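Flavoprotein (Thermotoga maritima, PDB 5V8S) is a di-iron flavoprotein that probably binds FMN and acts as an oxidoreductase in electron transfer, here with a mu-oxo-diiron centre bound. Local coordinates at residues 210-218 with 345-353; 266-274 with 295-304. The protein carries 1 engineered substitution. All coordinates share one frame; numbering follows the deposited sequence. Where two conformers were deposited one is given.

Contact 1: residues 210-218 with 345-353; sequences IVTVIGHYK and IIDKANYEK
The ammonium group of Lys348 is gripped by several partners at once: NZ donates to the carbonyl Thr212 O over 2.7 Å, with the donor tilted 31° from the carbonyl plane, and to water 1, which itself donates to Val213 O and accepts from His216 N. In the second subunit, Glu331 forms a salt bridge with the same ammonium group and Tyr330 a hydrogen bond. The Lys348 chain bends at chi2 (-71°) and then runs straight, its CD passing 3.4 Å from Val211 O on the way to Thr212. Beside it, His216 ND1 donates to Asp347 O at 2.8 Å, in the carbonyl plane and on a lone pair, with the acceptor almost in the ring plane, a bond that favours this rotation of the imidazole. The backbones come very close here, Gly215 CA lying 3.2 Å from Lys348 O. At the far end, Lys218 lays its CE over one face of the Tyr351 ring, 3.7 Å from the centroid, a CH-pi contact with a longer cation-pi approach of NZ above the same ring. The turn at chi4 (-46°) carries Lys218 NZ to Asn350 O, 2.8 Å away and above the carbonyl plane, while water 2 joins NZ to Gly215 O and Asn350 N. Tyr351 OH is held by Val258 O of helix 248-260. The contact thus packs the C-terminal end of helix 196-214, in the beta-lactamase-like part, against that of helix 336-348 in the flavodoxin-like part, with helix 310-316 covering Val211 and the second subunit lying against His216.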
loop_
_atom_site.group_PDB
_atom_site.type_symbol
_atom_site.label_atom_id
_atom_site.label_comp_id
_atom_site.label_asym_id
_atom_site.label_seq_id
_atom_site.Cartn_x
_atom_site.Cartn_y
_atom_site.Cartn_z
ATOM N N ILE A 210 -9.722 -13.704 10.232
ATOM C CA ILE A 210 -9.839 -13.159 11.581
ATOM C C ILE A 210 -9.053 -11.871 11.709
ATOM O O ILE A 210 -9.563 -10.852 12.186
ATOM C CB ILE A 210 -9.377 -14.182 12.636
ATOM C CG1 ILE A 210 -10.316 -15.371 12.696
ATOM C CG2 ILE A 210 -9.299 -13.514 13.994
ATOM C CD1 ILE A 210 -9.735 -16.549 13.480
ATOM N N VAL A 211 -7.778 -11.911 11.342
ATOM C CA VAL A 211 -6.922 -10.755 11.591
ATOM C C VAL A 211 -7.378 -9.562 10.754
ATOM O O VAL A 211 -7.534 -8.444 11.266
ATOM C CB VAL A 211 -5.436 -11.085 11.361
ATOM C CG1 VAL A 211 -4.574 -9.839 11.630
ATOM C CG2 VAL A 211 -4.966 -12.238 12.263
ATOM N N THR A 212 -7.606 -9.784 9.456
ATOM C CA THR A 212 -7.944 -8.676 8.568
ATOM C C THR A 212 -9.310 -8.075 8.867
ATOM O O THR A 212 -9.457 -6.852 8.816
ATOM C CB THR A 212 -7.846 -9.056 7.085
ATOM O OG1 THR A 212 -8.717 -10.149 6.770
ATOM C CG2 THR A 212 -6.396 -9.367 6.694
ATOM N N VAL A 213 -10.314 -8.906 9.168
ATOM C CA VAL A 213 -11.686 -8.412 9.335
ATOM C C VAL A 213 -12.010 -8.099 10.789
ATOM O O VAL A 213 -12.640 -7.078 11.088
ATOM C CB VAL A 213 -12.675 -9.424 8.726
ATOM C CG1 VAL A 213 -14.123 -9.001 8.954
ATOM C CG2 VAL A 213 -12.406 -9.591 7.247
ATOM N N ILE A 214 -11.602 -8.976 11.710
ATOM C CA ILE A 214 -11.987 -8.875 13.111
ATOM C C ILE A 214 -10.847 -8.425 14.019
ATOM O O ILE A 214 -11.088 -8.171 15.205
ATOM C CB ILE A 214 -12.568 -10.215 13.610
ATOM C CG1 ILE A 214 -13.480 -10.832 12.543
ATOM C CG2 ILE A 214 -13.330 -10.024 14.917
ATOM C CD1 ILE A 214 -14.043 -12.195 12.912
ATOM N N GLY A 215 -9.617 -8.319 13.514
ATOM C CA GLY A 215 -8.474 -8.229 14.405
ATOM C C GLY A 215 -8.479 -7.027 15.330
ATOM O O GLY A 215 -7.941 -7.090 16.436
ATOM N N HIS A 216 -9.050 -5.902 14.893
ATOM C CA HIS A 216 -9.059 -4.737 15.769
ATOM C C HIS A 216 -9.840 -5.024 17.040
ATOM O O HIS A 216 -9.582 -4.417 18.086
ATOM C CB HIS A 216 -9.659 -3.548 15.017
ATOM C CG HIS A 216 -9.532 -2.241 15.736
ATOM N ND1 HIS A 216 -8.314 -1.699 16.087
ATOM C CD2 HIS A 216 -10.471 -1.355 16.145
ATOM C CE1 HIS A 216 -8.510 -0.536 16.689
ATOM N NE2 HIS A 216 -9.811 -0.306 16.737
ATOM N N TYR A 217 -10.792 -5.951 16.964
ATOM C CA TYR A 217 -11.717 -6.263 18.051
ATOM C C TYR A 217 -11.467 -7.659 18.613
ATOM O O TYR A 217 -12.389 -8.319 19.095
ATOM C CB TYR A 217 -13.158 -6.139 17.560
ATOM C CG TYR A 217 -13.444 -4.815 16.873
ATOM C CD1 TYR A 217 -13.591 -3.657 17.611
ATOM C CD2 TYR A 217 -13.552 -4.732 15.490
ATOM C CE1 TYR A 217 -13.838 -2.433 16.990
ATOM C CE2 TYR A 217 -13.792 -3.521 14.860
ATOM C CZ TYR A 217 -13.942 -2.373 15.614
ATOM O OH TYR A 217 -14.187 -1.176 14.974
ATOM N N LYS A 218 -10.220 -8.130 18.554
ATOM C CA LYS A 218 -9.953 -9.509 18.949
ATOM C C LYS A 218 -10.342 -9.776 20.404
ATOM O O LYS A 218 -10.702 -10.908 20.746
ATOM C CB LYS A 218 -8.498 -9.889 18.642
ATOM C CG LYS A 218 -7.454 -9.105 19.385
ATOM C CD LYS A 218 -6.070 -9.452 18.847
ATOM C CE LYS A 218 -4.943 -8.862 19.686
ATOM N NZ LYS A 218 -5.162 -7.442 20.029
ATOM N N ILE A 345 -0.506 -3.534 11.441
ATOM C CA ILE A 345 -0.213 -4.474 12.526
ATOM C C ILE A 345 -0.751 -3.937 13.842
ATOM O O ILE A 345 -1.375 -4.671 14.621
ATOM C CB ILE A 345 1.305 -4.761 12.597
ATOM C CG1 ILE A 345 1.719 -5.618 11.412
ATOM C CG2 ILE A 345 1.685 -5.442 13.953
ATOM C CD1 ILE A 345 3.224 -5.707 11.227
ATOM N N ILE A 346 -0.559 -2.634 14.095
ATOM C CA ILE A 346 -1.052 -2.036 15.335
ATOM C C ILE A 346 -2.570 -2.073 15.375
ATOM O O ILE A 346 -3.168 -2.335 16.424
ATOM C CB ILE A 346 -0.524 -0.599 15.473
ATOM C CG1 ILE A 346 0.986 -0.627 15.641
ATOM C CG2 ILE A 346 -1.190 0.123 16.628
ATOM C CD1 ILE A 346 1.609 0.783 15.651
ATOM N N ASP A 347 -3.216 -1.841 14.233
ATOM C CA ASP A 347 -4.673 -1.811 14.205
ATOM C C ASP A 347 -5.283 -3.202 14.347
ATOM O O ASP A 347 -6.319 -3.361 15.017
ATOM C CB ASP A 347 -5.163 -1.169 12.914
ATOM C CG ASP A 347 -6.642 -0.863 12.967
ATOM O OD1 ASP A 347 -7.043 -0.057 13.837
ATOM O OD2 ASP A 347 -7.396 -1.428 12.153
ATOM N N LYS A 348 -4.688 -4.212 13.703
ATOM C CA LYS A 348 -5.331 -5.512 13.546
ATOM C C LYS A 348 -4.696 -6.631 14.343
ATOM O O LYS A 348 -5.361 -7.638 14.580
ATOM C CB LYS A 348 -5.312 -5.946 12.073
ATOM C CG LYS A 348 -6.036 -4.995 11.131
ATOM C CD LYS A 348 -7.546 -5.042 11.317
ATOM C CE LYS A 348 -8.246 -4.225 10.246
ATOM N NZ LYS A 348 -9.701 -4.488 10.172
ATOM N N ALA A 349 -3.421 -6.502 14.707
ATOM C CA ALA A 349 -2.654 -7.605 15.260
ATOM C C ALA A 349 -1.781 -7.107 16.406
ATOM O O ALA A 349 -0.574 -7.355 16.460
ATOM C CB ALA A 349 -1.842 -8.272 14.153
ATOM N N ASN A 350 -2.415 -6.428 17.356
ATOM C CA ASN A 350 -1.729 -5.765 18.455
ATOM C C ASN A 350 -1.606 -6.750 19.615
ATOM O O ASN A 350 -2.495 -6.864 20.457
ATOM C CB ASN A 350 -2.512 -4.528 18.858
ATOM C CG ASN A 350 -1.719 -3.610 19.744
ATOM O OD1 ASN A 350 -0.506 -3.743 19.847
ATOM N ND2 ASN A 350 -2.394 -2.678 20.396
ATOM N N TYR A 351 -0.474 -7.456 19.666
ATOM C CA TYR A 351 -0.235 -8.520 20.636
ATOM C C TYR A 351 0.974 -8.187 21.496
ATOM O O TYR A 351 1.893 -7.486 21.056
ATOM C CB TYR A 351 0.073 -9.846 19.922
ATOM C CG TYR A 351 -1.072 -10.426 19.132
ATOM C CD1 TYR A 351 -2.068 -11.172 19.763
ATOM C CD2 TYR A 351 -1.165 -10.249 17.757
ATOM C CE1 TYR A 351 -3.098 -11.709 19.051
ATOM C CE2 TYR A 351 -2.214 -10.783 17.043
ATOM C CZ TYR A 351 -3.176 -11.525 17.698
ATOM O OH TYR A 351 -4.205 -12.054 16.970
ATOM N N GLU A 352 0.999 -8.750 22.713
ATOM C CA GLU A 352 2.142 -8.572 23.614
ATOM C C GLU A 352 3.180 -9.644 23.288
ATOM O O GLU A 352 3.296 -10.670 23.952
ATOM C CB GLU A 352 1.723 -8.600 25.081
ATOM C CG GLU A 352 2.863 -8.185 26.020
ATOM C CD GLU A 352 2.599 -8.483 27.485
ATOM O OE1 GLU A 352 1.418 -8.567 27.881
ATOM O OE2 GLU A 352 3.590 -8.630 28.238
ATOM N N LYS A 353 3.950 -9.389 22.238
ATOM C CA LYS A 353 5.003 -10.269 21.765
ATOM C C LYS A 353 6.313 -9.500 21.698
ATOM O O LYS A 353 6.319 -8.286 21.459
ATOM C CB LYS A 353 4.697 -10.818 20.363
ATOM C CG LYS A 353 3.477 -11.737 20.330
ATOM C CD LYS A 353 3.020 -12.107 18.937
ATOM C CE LYS A 353 1.763 -12.972 18.945
ATOM N NZ LYS A 353 2.073 -14.337 19.407
HETATM O O HOH W 1 -11.150 -5.384 12.805
HETATM O O HOH W 2 -5.543 -6.030 17.459
#

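Contact 2: residues 266-274 with 295-304; sequences GKVTVIYDS and FTPVVYKFSD
The Tyr272 ring carries the aliphatic part of Lys301 on one face, with CB 4.2 Å from the centroid in a CH-pi contact, and meets Val299 CG1 at its edge, 3.8 Å from Tyr272 CE1. With chi1 at 65°, Tyr272 CG stands between its own backbone N and carbonyl carbon, which swings the ring across to the neighbouring strand; the phenol and the lysine chain run together in the same direction, the methylenes over the ring. Their polar ends part company, Tyr272 OH bonding Glu280 of helix 278-292 and Lys301 NZ pairing with Glu306. On the other side of the sheet, the Tyr300 ring receives Thr269 CG2 at its edge, 3.9 Å from CD2, and its hydroxyl reaches Asp316. The Phe302 ring has Tyr272 O and Ile271 CG2 at its edge, while Phe302 CB packs against Asp273 CB. At the start of the pair, Phe295 turns a ring edge to Gly266 O, and its CD1 touches Val268 CG2 at 3.6 Å.

Seven backbone hydrogen bonds join the strands, from Thr296 N to Gly266 O at 2.8 Å through to Ser274 N and Phe302 O at 2.9 Å. Beyond them water 3 bridges Ser274 O and Asp304 N. The segment axes run parallel within 23° and approach to 4.6 Å. Val270, Tyr272 and Val299 face helix 278-292, whereas Ile271, Tyr300 and Phe302 face helix 310-316. Strands 267-273 and 296-302, linked by helix 278-292, form the first beta-alpha-beta crossover of the five-stranded parallel sheet, whose 2-1-3-4-5 order is that of the flavodoxin fold.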
loop_
_atom_site.group_PDB
_atom_site.type_symbol
_atom_site.label_atom_id
_atom_site.label_comp_id
_atom_site.label_asym_id
_atom_site.label_seq_id
_atom_site.Cartn_x
_atom_site.Cartn_y
_atom_site.Cartn_z
ATOM N N GLY A 266 9.151 -21.735 17.731
ATOM C CA GLY A 266 10.129 -21.574 16.684
ATOM C C GLY A 266 9.757 -20.574 15.613
ATOM O O GLY A 266 10.638 -20.159 14.845
ATOM N N LYS A 267 8.493 -20.167 15.536
ATOM C CA LYS A 267 8.058 -19.276 14.460
ATOM C C LYS A 267 8.421 -17.825 14.774
ATOM O O LYS A 267 8.013 -17.277 15.803
ATOM C CB LYS A 267 6.550 -19.394 14.230
ATOM C CG LYS A 267 6.083 -18.482 13.103
ATOM C CD LYS A 267 4.671 -18.815 12.641
ATOM C CE LYS A 267 4.189 -17.870 11.563
ATOM N NZ LYS A 267 2.804 -18.182 11.106
ATOM N N VAL A 268 9.153 -17.194 13.862
ATOM C CA VAL A 268 9.465 -15.772 13.924
ATOM C C VAL A 268 9.114 -15.183 12.566
ATOM O O VAL A 268 9.445 -15.770 11.531
ATOM C CB VAL A 268 10.957 -15.552 14.263
ATOM C CG1 VAL A 268 11.327 -14.080 14.185
ATOM C CG2 VAL A 268 11.263 -16.108 15.659
ATOM N N THR A 269 8.444 -14.037 12.556
ATOM C CA THR A 269 8.126 -13.361 11.300
ATOM C C THR A 269 9.032 -12.141 11.149
ATOM O O THR A 269 9.136 -11.317 12.062
ATOM C CB THR A 269 6.629 -13.011 11.184
ATOM O OG1 THR A 269 5.863 -14.221 11.208
ATOM C CG2 THR A 269 6.321 -12.327 9.882
ATOM N N VAL A 270 9.707 -12.067 10.009
ATOM C CA VAL A 270 10.715 -11.051 9.714
ATOM C C VAL A 270 10.154 -10.189 8.597
ATOM O O VAL A 270 9.814 -10.701 7.520
ATOM C CB VAL A 270 12.032 -11.696 9.268
ATOM C CG1 VAL A 270 13.094 -10.619 9.016
ATOM C CG2 VAL A 270 12.511 -12.702 10.301
ATOM N N ILE A 271 10.070 -8.886 8.848
ATOM C CA ILE A 271 9.410 -7.949 7.950
ATOM C C ILE A 271 10.366 -6.782 7.734
ATOM O O ILE A 271 10.737 -6.106 8.698
ATOM C CB ILE A 271 8.087 -7.437 8.548
ATOM C CG1 ILE A 271 7.126 -8.576 8.849
ATOM C CG2 ILE A 271 7.431 -6.418 7.605
ATOM C CD1 ILE A 271 6.090 -8.179 9.862
ATOM N N TYR A 272 10.741 -6.526 6.484
ATOM C CA TYR A 272 11.678 -5.438 6.249
ATOM C C TYR A 272 11.495 -4.803 4.884
ATOM O O TYR A 272 10.959 -5.402 3.950
ATOM C CB TYR A 272 13.129 -5.901 6.423
ATOM C CG TYR A 272 13.651 -6.936 5.450
ATOM C CD1 TYR A 272 13.474 -8.299 5.687
ATOM C CD2 TYR A 272 14.435 -6.576 4.366
ATOM C CE1 TYR A 272 13.977 -9.242 4.823
ATOM C CE2 TYR A 272 14.947 -7.525 3.500
ATOM C CZ TYR A 272 14.744 -8.862 3.745
ATOM O OH TYR A 272 15.279 -9.829 2.903
ATOM N N ASP A 273 11.980 -3.563 4.782
ATOM C CA ASP A 273 12.069 -2.848 3.515
ATOM C C ASP A 273 13.529 -2.534 3.218
ATOM O O ASP A 273 14.241 -1.991 4.070
ATOM C CB ASP A 273 11.159 -1.589 3.446
ATOM C CG ASP A 273 11.448 -0.528 4.526
ATOM O OD1 ASP A 273 12.196 -0.783 5.494
ATOM O OD2 ASP A 273 10.879 0.603 4.379
ATOM N N SER A 274 13.970 -2.886 2.008
ATOM C CA SER A 274 15.356 -2.721 1.605
ATOM C C SER A 274 15.294 -1.826 0.381
ATOM O O SER A 274 14.974 -2.297 -0.719
ATOM C CB SER A 274 15.982 -4.078 1.335
ATOM O OG SER A 274 17.332 -3.929 0.973
ATOM N N PHE A 295 15.176 -21.457 15.096
ATOM C CA PHE A 295 13.922 -20.842 14.687
ATOM C C PHE A 295 13.632 -21.144 13.220
ATOM O O PHE A 295 14.525 -21.475 12.438
ATOM C CB PHE A 295 13.985 -19.324 14.874
ATOM C CG PHE A 295 14.113 -18.891 16.299
ATOM C CD1 PHE A 295 13.005 -18.849 17.124
ATOM C CD2 PHE A 295 15.347 -18.533 16.820
ATOM C CE1 PHE A 295 13.127 -18.472 18.459
ATOM C CE2 PHE A 295 15.471 -18.133 18.147
ATOM C CZ PHE A 295 14.355 -18.100 18.963
ATOM N N THR A 296 12.358 -20.994 12.844
ATOM C CA THR A 296 11.911 -21.159 11.459
ATOM C C THR A 296 11.293 -19.843 11.005
ATOM O O THR A 296 10.103 -19.577 11.275
ATOM C CB THR A 296 10.907 -22.305 11.326
ATOM O OG1 THR A 296 11.500 -23.513 11.801
ATOM C CG2 THR A 296 10.528 -22.513 9.864
ATOM N N PRO A 297 12.061 -18.980 10.349
ATOM C CA PRO A 297 11.541 -17.666 9.981
ATOM C C PRO A 297 10.568 -17.733 8.825
ATOM O O PRO A 297 10.717 -18.532 7.901
ATOM C CB PRO A 297 12.801 -16.895 9.555
ATOM C CG PRO A 297 13.923 -17.633 10.096
ATOM C CD PRO A 297 13.511 -19.062 10.110
ATOM N N VAL A 298 9.583 -16.834 8.876
ATOM C CA VAL A 298 8.741 -16.483 7.738
ATOM C C VAL A 298 9.110 -15.056 7.372
ATOM O O VAL A 298 9.134 -14.191 8.246
ATOM C CB VAL A 298 7.252 -16.585 8.106
ATOM C CG1 VAL A 298 6.395 -16.199 6.932
ATOM C CG2 VAL A 298 6.924 -18.008 8.587
ATOM N N VAL A 299 9.448 -14.822 6.108
ATOM C CA VAL A 299 10.120 -13.587 5.695
ATOM C C VAL A 299 9.273 -12.819 4.696
ATOM O O VAL A 299 8.823 -13.374 3.683
ATOM C CB VAL A 299 11.519 -13.881 5.112
ATOM C CG1 VAL A 299 12.241 -12.590 4.749
ATOM C CG2 VAL A 299 12.355 -14.709 6.107
ATOM N N TYR A 300 9.093 -11.528 4.967
ATOM C CA TYR A 300 8.382 -10.619 4.077
ATOM C C TYR A 300 9.287 -9.439 3.760
ATOM O O TYR A 300 9.647 -8.677 4.661
ATOM C CB TYR A 300 7.086 -10.136 4.722
ATOM C CG TYR A 300 6.083 -11.246 4.835
ATOM C CD1 TYR A 300 5.407 -11.691 3.712
ATOM C CD2 TYR A 300 5.820 -11.861 6.055
ATOM C CE1 TYR A 300 4.474 -12.708 3.795
ATOM C CE2 TYR A 300 4.899 -12.903 6.143
ATOM C CZ TYR A 300 4.238 -13.328 5.011
ATOM O OH TYR A 300 3.306 -14.355 5.090
ATOM N N LYS A 301 9.623 -9.272 2.486
ATOM C CA LYS A 301 10.567 -8.256 2.046
ATOM C C LYS A 301 9.912 -7.306 1.050
ATOM O O LYS A 301 9.386 -7.745 0.027
ATOM C CB LYS A 301 11.779 -8.916 1.357
ATOM C CG LYS A 301 12.789 -7.923 0.769
ATOM C CD LYS A 301 13.642 -8.478 -0.402
ATOM C CE LYS A 301 13.965 -9.930 -0.321
ATOM N NZ LYS A 301 14.839 -10.325 -1.487
ATOM N N PHE A 302 9.991 -6.003 1.329
ATOM C CA PHE A 302 9.648 -4.959 0.358
ATOM C C PHE A 302 10.942 -4.522 -0.323
ATOM O O PHE A 302 11.812 -3.945 0.321
ATOM C CB PHE A 302 9.051 -3.746 1.059
ATOM C CG PHE A 302 7.719 -4.006 1.725
ATOM C CD1 PHE A 302 6.553 -3.959 1.001
ATOM C CD2 PHE A 302 7.651 -4.278 3.069
ATOM C CE1 PHE A 302 5.326 -4.191 1.610
ATOM C CE2 PHE A 302 6.413 -4.523 3.698
ATOM C CZ PHE A 302 5.270 -4.461 2.964
ATOM N N SER A 303 11.066 -4.779 -1.611
ATOM C CA SER A 303 12.268 -4.399 -2.342
ATOM C C SER A 303 11.867 -3.683 -3.621
ATOM O O SER A 303 10.681 -3.444 -3.888
ATOM C CB SER A 303 13.112 -5.619 -2.698
ATOM O OG SER A 303 12.468 -6.378 -3.710
ATOM N N ASP A 304 12.872 -3.361 -4.430
ATOM C CA ASP A 304 12.579 -2.710 -5.695
ATOM C C ASP A 304 12.002 -3.672 -6.732
ATOM O O ASP A 304 11.602 -3.231 -7.806
ATOM C CB ASP A 304 13.804 -1.916 -6.192
ATOM C CG ASP A 304 14.987 -2.778 -6.569
ATOM O OD1 ASP A 304 14.831 -3.983 -6.806
ATOM O OD2 ASP A 304 16.109 -2.235 -6.634
HETATM O O HOH W 3 15.667 -3.086 -3.272
#

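Overall arrangement
Contact 2 builds the edge of the flavodoxin-like sheet, and contact 1 joins that part of the chain to the beta-lactamase-like part; their centres are about 19 Å apart. Helix 336-348 connects them: its end enters contact 1, Ile345 CD1 packs 4.0 Å from Ile271 CD1 of contact 2, and Leu337, Met338 and Thr341 on the same helix touch Phe302. The metal site lies on the side of contact 1, where the Val213 side chain is about 5 Å from the bound mu-oxo-diiron. Both contacts also reach the second subunit, contact 1 through Lys348 and contact 2 through Asp304, which forms a salt bridge with Lys70 of that subunit.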